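Local coordinates for Tle cognate immunity protein 4 C-terminal domain-containing protein (Pseudomonas aeruginosa PAO1, PDB 4R1D), which probably protects its own cell by binding and inhibiting the lipase Tle4, a toxic effector of the H2 type VI secretion system, at residues L191-D196 / G224-L228; R213-V219 / W288-D293. All blocks are in the same frame, centred on the assembly; numbering follows the deposited sequence.

Contact 1. Residues L191-D196 / G224-L228; sequences LLERVD and GEEYL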
loop_
_atom_site.group_PDB
_atom_site.type_symbol
_atom_site.label_atom_id
_atom_site.label_comp_id
_atom_site.label_asym_id
_atom_site.label_seq_id
_atom_site.Cartn_x
_atom_site.Cartn_y
_atom_site.Cartn_z
ATOM N N LEU B 191 23.647 -1.999 -5.788
ATOM C CA LEU B 191 23.379 -1.309 -4.535
ATOM C C LEU B 191 24.060 0.051 -4.373
ATOM O O LEU B 191 23.407 1.031 -4.057
ATOM C CB LEU B 191 23.763 -2.203 -3.364
ATOM C CG LEU B 191 23.726 -1.498 -2.014
ATOM C CD1 LEU B 191 22.301 -1.137 -1.649
ATOM C CD2 LEU B 191 24.329 -2.425 -0.974
ATOM N N LEU B 192 25.370 0.118 -4.557
ATOM C CA LEU B 192 26.052 1.383 -4.297
ATOM C C LEU B 192 25.576 2.477 -5.237
ATOM O O LEU B 192 25.294 3.600 -4.801
ATOM C CB LEU B 192 27.569 1.233 -4.381
ATOM C CG LEU B 192 28.201 0.216 -3.432
ATOM C CD1 LEU B 192 29.707 0.436 -3.349
ATOM C CD2 LEU B 192 27.564 0.292 -2.051
ATOM N N GLU B 193 25.466 2.147 -6.522
ATOM C CA GLU B 193 25.001 3.126 -7.506
ATOM C C GLU B 193 23.566 3.546 -7.213
ATOM O O GLU B 193 23.192 4.690 -7.452
ATOM C CB GLU B 193 25.123 2.578 -8.935
ATOM C CG GLU B 193 24.039 1.591 -9.331
ATOM C CD GLU B 193 24.228 1.046 -10.741
ATOM O OE1 GLU B 193 23.329 0.326 -11.224
ATOM O OE2 GLU B 193 25.275 1.335 -11.363
ATOM N N ARG B 194 22.774 2.614 -6.681
ATOM C CA ARG B 194 21.355 2.837 -6.421
ATOM C C ARG B 194 21.102 3.847 -5.307
ATOM O O ARG B 194 20.278 4.766 -5.460
ATOM C CB ARG B 194 20.684 1.507 -6.054
ATOM C CG ARG B 194 19.237 1.605 -5.618
ATOM C CD ARG B 194 18.743 0.242 -5.089
ATOM N NE ARG B 194 19.226 -0.851 -5.926
ATOM C CZ ARG B 194 19.689 -2.006 -5.453
ATOM N NH1 ARG B 194 19.717 -2.225 -4.147
ATOM N NH2 ARG B 194 20.125 -2.943 -6.291
ATOM N N VAL B 195 21.799 3.675 -4.189
ATOM C CA VAL B 195 21.473 4.438 -2.981
ATOM C C VAL B 195 22.343 5.649 -2.727
ATOM O O VAL B 195 22.038 6.442 -1.849
ATOM C CB VAL B 195 21.570 3.572 -1.700
ATOM C CG1 VAL B 195 20.662 2.388 -1.788
ATOM C CG2 VAL B 195 23.012 3.149 -1.452
ATOM N N ASP B 196 23.436 5.785 -3.469
ATOM C CA ASP B 196 24.406 6.824 -3.143
ATOM C C ASP B 196 23.812 8.231 -3.165
ATOM O O ASP B 196 24.059 9.026 -2.256
ATOM C CB ASP B 196 25.634 6.754 -4.036
ATOM C CG ASP B 196 26.723 7.686 -3.565
ATOM O OD1 ASP B 196 27.315 7.413 -2.499
ATOM O OD2 ASP B 196 26.974 8.698 -4.245
ATOM N N GLY B 224 29.762 -9.557 -2.756
ATOM C CA GLY B 224 28.897 -8.563 -2.136
ATOM C C GLY B 224 29.507 -7.173 -2.049
ATOM O O GLY B 224 30.725 -7.020 -2.016
ATOM N N GLU B 225 28.651 -6.154 -2.027
ATOM C CA GLU B 225 29.085 -4.791 -1.759
ATOM C C GLU B 225 28.199 -4.237 -0.656
ATOM O O GLU B 225 27.067 -4.677 -0.501
ATOM C CB GLU B 225 29.009 -3.937 -3.025
ATOM C CG GLU B 225 29.918 -4.480 -4.134
ATOM C CD GLU B 225 30.135 -3.503 -5.283
ATOM O OE1 GLU B 225 29.240 -2.673 -5.550
ATOM O OE2 GLU B 225 31.212 -3.575 -5.918
ATOM N N GLU B 226 28.712 -3.294 0.120
ATOM C CA GLU B 226 27.962 -2.810 1.272
ATOM C C GLU B 226 28.029 -1.302 1.422
ATOM O O GLU B 226 28.946 -0.653 0.933
ATOM C CB GLU B 226 28.469 -3.473 2.555
ATOM C CG GLU B 226 29.818 -2.963 2.994
ATOM C CD GLU B 226 30.379 -3.726 4.181
ATOM O OE1 GLU B 226 29.635 -4.521 4.804
ATOM O OE2 GLU B 226 31.572 -3.528 4.479
ATOM N N TYR B 227 27.052 -0.764 2.137
ATOM C CA TYR B 227 26.965 0.649 2.397
ATOM C C TYR B 227 26.388 0.721 3.795
ATOM O O TYR B 227 25.304 0.200 4.047
ATOM C CB TYR B 227 26.010 1.295 1.378
ATOM C CG TYR B 227 26.317 2.739 1.051
ATOM C CD1 TYR B 227 26.697 3.632 2.040
ATOM C CD2 TYR B 227 26.232 3.203 -0.252
ATOM C CE1 TYR B 227 26.977 4.960 1.740
ATOM C CE2 TYR B 227 26.510 4.529 -0.565
ATOM C CZ TYR B 227 26.882 5.401 0.440
ATOM O OH TYR B 227 27.167 6.717 0.147
ATOM N N LEU B 228 27.116 1.338 4.719
ATOM C CA LEU B 228 26.734 1.308 6.127
ATOM C C LEU B 228 26.637 2.726 6.666
ATOM O O LEU B 228 27.620 3.469 6.631
ATOM C CB LEU B 228 27.794 0.547 6.945
ATOM C CG LEU B 228 27.704 -0.971 7.129
ATOM C CD1 LEU B 228 27.470 -1.728 5.844
ATOM C CD2 LEU B 228 28.967 -1.485 7.821
HETATM O O HOH W 1 26.867 -2.329 -5.256
#

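Contact 2. Residues R213-V219 / W288-D293; sequences RKGKHPV and WDTIVD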
loop_
_atom_site.group_PDB
_atom_site.type_symbol
_atom_site.label_atom_id
_atom_site.label_comp_id
_atom_site.label_asym_id
_atom_site.label_seq_id
_atom_site.Cartn_x
_atom_site.Cartn_y
_atom_site.Cartn_z
ATOM N N ARG B 213 30.911 3.029 6.466
ATOM C CA ARG B 213 31.613 2.155 5.550
ATOM C C ARG B 213 30.921 2.121 4.199
ATOM O O ARG B 213 29.691 2.131 4.115
ATOM C CB ARG B 213 31.654 0.741 6.145
ATOM C CG ARG B 213 32.982 0.037 6.038
ATOM C CD ARG B 213 32.806 -1.461 6.295
ATOM N NE ARG B 213 33.004 -1.845 7.689
ATOM C CZ ARG B 213 32.662 -3.036 8.178
ATOM N NH1 ARG B 213 32.082 -3.935 7.389
ATOM N NH2 ARG B 213 32.885 -3.328 9.455
ATOM N N LYS B 214 31.711 2.082 3.135
ATOM C CA LYS B 214 31.162 1.941 1.791
ATOM C C LYS B 214 32.183 1.257 0.900
ATOM O O LYS B 214 33.293 1.759 0.730
ATOM C CB LYS B 214 30.787 3.304 1.199
ATOM C CG LYS B 214 30.459 3.244 -0.294
ATOM C CD LYS B 214 30.125 4.614 -0.869
ATOM C CE LYS B 214 29.775 4.503 -2.345
ATOM N NZ LYS B 214 29.683 5.829 -3.015
ATOM N N GLY B 215 31.815 0.116 0.331
ATOM C CA GLY B 215 32.704 -0.553 -0.598
ATOM C C GLY B 215 32.411 -2.027 -0.736
ATOM O O GLY B 215 31.310 -2.474 -0.442
ATOM N N LYS B 216 33.410 -2.784 -1.181
ATOM C CA LYS B 216 33.240 -4.215 -1.387
ATOM C C LYS B 216 33.261 -4.980 -0.072
ATOM O O LYS B 216 33.966 -4.609 0.868
ATOM C CB LYS B 216 34.323 -4.751 -2.324
ATOM C CG LYS B 216 34.399 -4.002 -3.635
ATOM C CD LYS B 216 35.250 -4.738 -4.646
ATOM C CE LYS B 216 35.228 -4.036 -5.995
ATOM N NZ LYS B 216 36.107 -4.736 -6.982
ATOM N N HIS B 217 32.470 -6.048 -0.018
ATOM C CA HIS B 217 32.445 -6.950 1.130
ATOM C C HIS B 217 32.149 -8.344 0.614
ATOM O O HIS B 217 31.060 -8.875 0.792
ATOM C CB HIS B 217 31.406 -6.522 2.171
ATOM C CG HIS B 217 31.464 -7.320 3.439
ATOM N ND1 HIS B 217 31.017 -6.834 4.649
ATOM C CD2 HIS B 217 31.917 -8.572 3.681
ATOM C CE1 HIS B 217 31.192 -7.754 5.582
ATOM N NE2 HIS B 217 31.742 -8.818 5.022
ATOM N N PRO B 218 33.132 -8.935 -0.069
ATOM C CA PRO B 218 32.984 -10.305 -0.543
ATOM C C PRO B 218 32.884 -11.225 0.662
ATOM O O PRO B 218 33.449 -10.909 1.710
ATOM C CB PRO B 218 34.294 -10.556 -1.298
ATOM C CG PRO B 218 35.279 -9.614 -0.676
ATOM C CD PRO B 218 34.487 -8.396 -0.294
ATOM N N VAL B 219 32.124 -12.305 0.515
ATOM C CA VAL B 219 32.010 -13.351 1.527
ATOM C C VAL B 219 32.226 -14.635 0.755
ATOM O O VAL B 219 31.338 -15.111 0.024
ATOM C CB VAL B 219 30.617 -13.374 2.198
ATOM C CG1 VAL B 219 30.528 -14.524 3.204
ATOM C CG2 VAL B 219 30.335 -12.046 2.868
ATOM N N TRP B 288 27.096 -7.164 12.745
ATOM C CA TRP B 288 26.931 -7.128 11.292
ATOM C C TRP B 288 27.950 -8.008 10.550
ATOM O O TRP B 288 27.578 -8.902 9.794
ATOM C CB TRP B 288 27.040 -5.676 10.830
ATOM C CG TRP B 288 27.145 -5.475 9.344
ATOM C CD1 TRP B 288 28.265 -5.126 8.645
ATOM C CD2 TRP B 288 26.088 -5.577 8.386
ATOM N NE1 TRP B 288 27.974 -5.007 7.304
ATOM C CE2 TRP B 288 26.641 -5.274 7.120
ATOM C CE3 TRP B 288 24.723 -5.885 8.473
ATOM C CZ2 TRP B 288 25.875 -5.270 5.950
ATOM C CZ3 TRP B 288 23.962 -5.885 7.306
ATOM C CH2 TRP B 288 24.545 -5.581 6.062
ATOM N N ASP B 289 29.237 -7.758 10.759
ATOM C CA ASP B 289 30.268 -8.533 10.078
ATOM C C ASP B 289 30.182 -10.016 10.392
ATOM O O ASP B 289 30.351 -10.860 9.511
ATOM C CB ASP B 289 31.670 -8.027 10.427
ATOM C CG ASP B 289 32.014 -6.731 9.727
ATOM O OD1 ASP B 289 31.519 -6.520 8.605
ATOM O OD2 ASP B 289 32.780 -5.927 10.299
ATOM N N THR B 290 29.927 -10.335 11.652
ATOM C CA THR B 290 29.889 -11.735 12.063
ATOM C C THR B 290 28.767 -12.489 11.339
ATOM O O THR B 290 28.974 -13.588 10.815
ATOM C CB THR B 290 29.766 -11.857 13.596
ATOM O OG1 THR B 290 30.850 -11.140 14.209
ATOM C CG2 THR B 290 29.807 -13.324 14.033
ATOM N N ILE B 291 27.585 -11.885 11.284
ATOM C CA ILE B 291 26.478 -12.495 10.551
ATOM C C ILE B 291 26.729 -12.579 9.045
ATOM O O ILE B 291 26.575 -13.634 8.437
ATOM C CB ILE B 291 25.152 -11.755 10.799
ATOM C CG1 ILE B 291 24.699 -11.938 12.245
ATOM C CG2 ILE B 291 24.075 -12.298 9.877
ATOM C CD1 ILE B 291 23.458 -11.140 12.592
ATOM N N VAL B 292 27.094 -11.457 8.434
ATOM C CA VAL B 292 27.255 -11.419 6.981
ATOM C C VAL B 292 28.366 -12.368 6.532
ATOM O O VAL B 292 28.226 -13.081 5.554
ATOM C CB VAL B 292 27.517 -9.975 6.492
ATOM C CG1 VAL B 292 28.030 -9.956 5.056
ATOM C CG2 VAL B 292 26.229 -9.134 6.639
ATOM N N ASP B 293 29.458 -12.402 7.278
ATOM C CA ASP B 293 30.572 -13.264 6.905
ATOM C C ASP B 293 30.235 -14.755 7.025
ATOM O O ASP B 293 30.995 -15.596 6.560
ATOM C CB ASP B 293 31.817 -12.920 7.722
ATOM C CG ASP B 293 32.476 -11.633 7.270
ATOM O OD1 ASP B 293 32.339 -11.257 6.082
ATOM O OD2 ASP B 293 33.139 -10.991 8.110
HETATM O O HOH W 2 34.202 -12.582 4.603
#

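Contact 1. Residues L191-D196 / G224-L228
Tyr227 reaches from strand 225-228 to the side of helix 191-196 that carries Leu192, Val195 and Asp196, and its side chain is the thread to follow. CB leaves the strand toward the helix, with CG anti to the backbone N (chi1 -151°), and already brushes CD2 of Leu192. At the next step one ortho carbon takes most of the packing: Tyr227 CD2 lies 3.4 Å from Val195 CG2 and 3.7 Å from Leu192 CD2, both methyls coming at the ring obliquely. CE2 then passes Asp196, and the tip closes on it, Tyr227 OH giving a hydrogen bond of 2.7 Å to Asp196 OD1. That oxygen sits at the ring edge but is met on its anti side, 24° out of the carboxylate plane. Lys214 forms a salt bridge to the same oxygen, which would favour a charged carboxylate. At the start of the helix, Leu191 CD2 rests 3.6 Å from Glu225 O, and Leu192 CD2 comes within 3.4 Å of Glu226 O. A water accepts from Leu192 N at 3.0 Å, but its approach to Glu225 OE1 is implausibly short and that link doubtful. The axes of helix 191-196 and strand 225-228 run 28° from parallel and approach to 8.6 Å. Helix 191-205 lies on strand 225-233, which pairs with strands 209-214 and 236-245, while Trp96 and Ala95 of the partner chain pack on Leu191 and Val195.

Contact 2. Residues R213-V219 / W288-D293
Arg213 and His217 reach across to Asp289 and Asp293, four residues apart; an end-on arginine-carboxylate salt bridge and a His-carboxylate hydrogen bond join the edge strand 209-214 and the chain after it to the last turn of helix 281-292. The salt bridge is two-pronged: Arg213 NH1 meets Asp289 OD1 at 2.9 Å and NH2 meets OD2 of the same aspartate at 2.7 Å, each on a syn lone pair. Guanidinium and carboxylate are nearly coplanar, 13° apart, and the arginine chain bends at chi3 to present its edge. Glu226 makes a second salt bridge to Arg213 NH1, and takes hydrogen bonds from His217 ND1 and Trp288 NE1. These two acidic partners should favour a charged guanidinium, and Glu226 helps fix the rotation of the imidazole.

The apolar contacts centre on Val292. Its CG1 lies over one face of the His217 ring in a CH-pi contact, 4.1 Å from the centroid, and also touches Val219 CG2 at 3.8 Å. With its CG1 anti to the backbone N, Val292 turns the other methyl, CG2, over the centre of the Trp288 ring.

The direct hydrogen bond outside the salt bridge is His217 NE2 to Asp293 OD1, 2.7 Å long and nearly straight at 171°. The acceptor lies in the imidazole plane, the donor 33° out of the carboxylate plane, and a water donates a second hydrogen bond to Asp293 OD1.

How the contacts relate
Coming from the N terminus, the chain reaches helix 191-205 only after the N-terminal family region and the first strands of the C-terminal one; then follow strand 209-214, the connection through 215-219 and strand 225-233. Contact 1 closes this short excursion by bringing 224-228 back to the helix. Contact 2 opens inside that loop, at 213-219, and closes only after two more strands, 236-245 and 256-263, when the chain reaches helix 281-292. The two closures therefore cross rather than nest. Strands 209-214 and 225-233 are neighbours in the sheet, with Leu228 N hydrogen-bonded to Arg213 O, and the contact centres are about 12 Å apart. Contact 1 fastens one helix and contact 2 the other to this sheet edge.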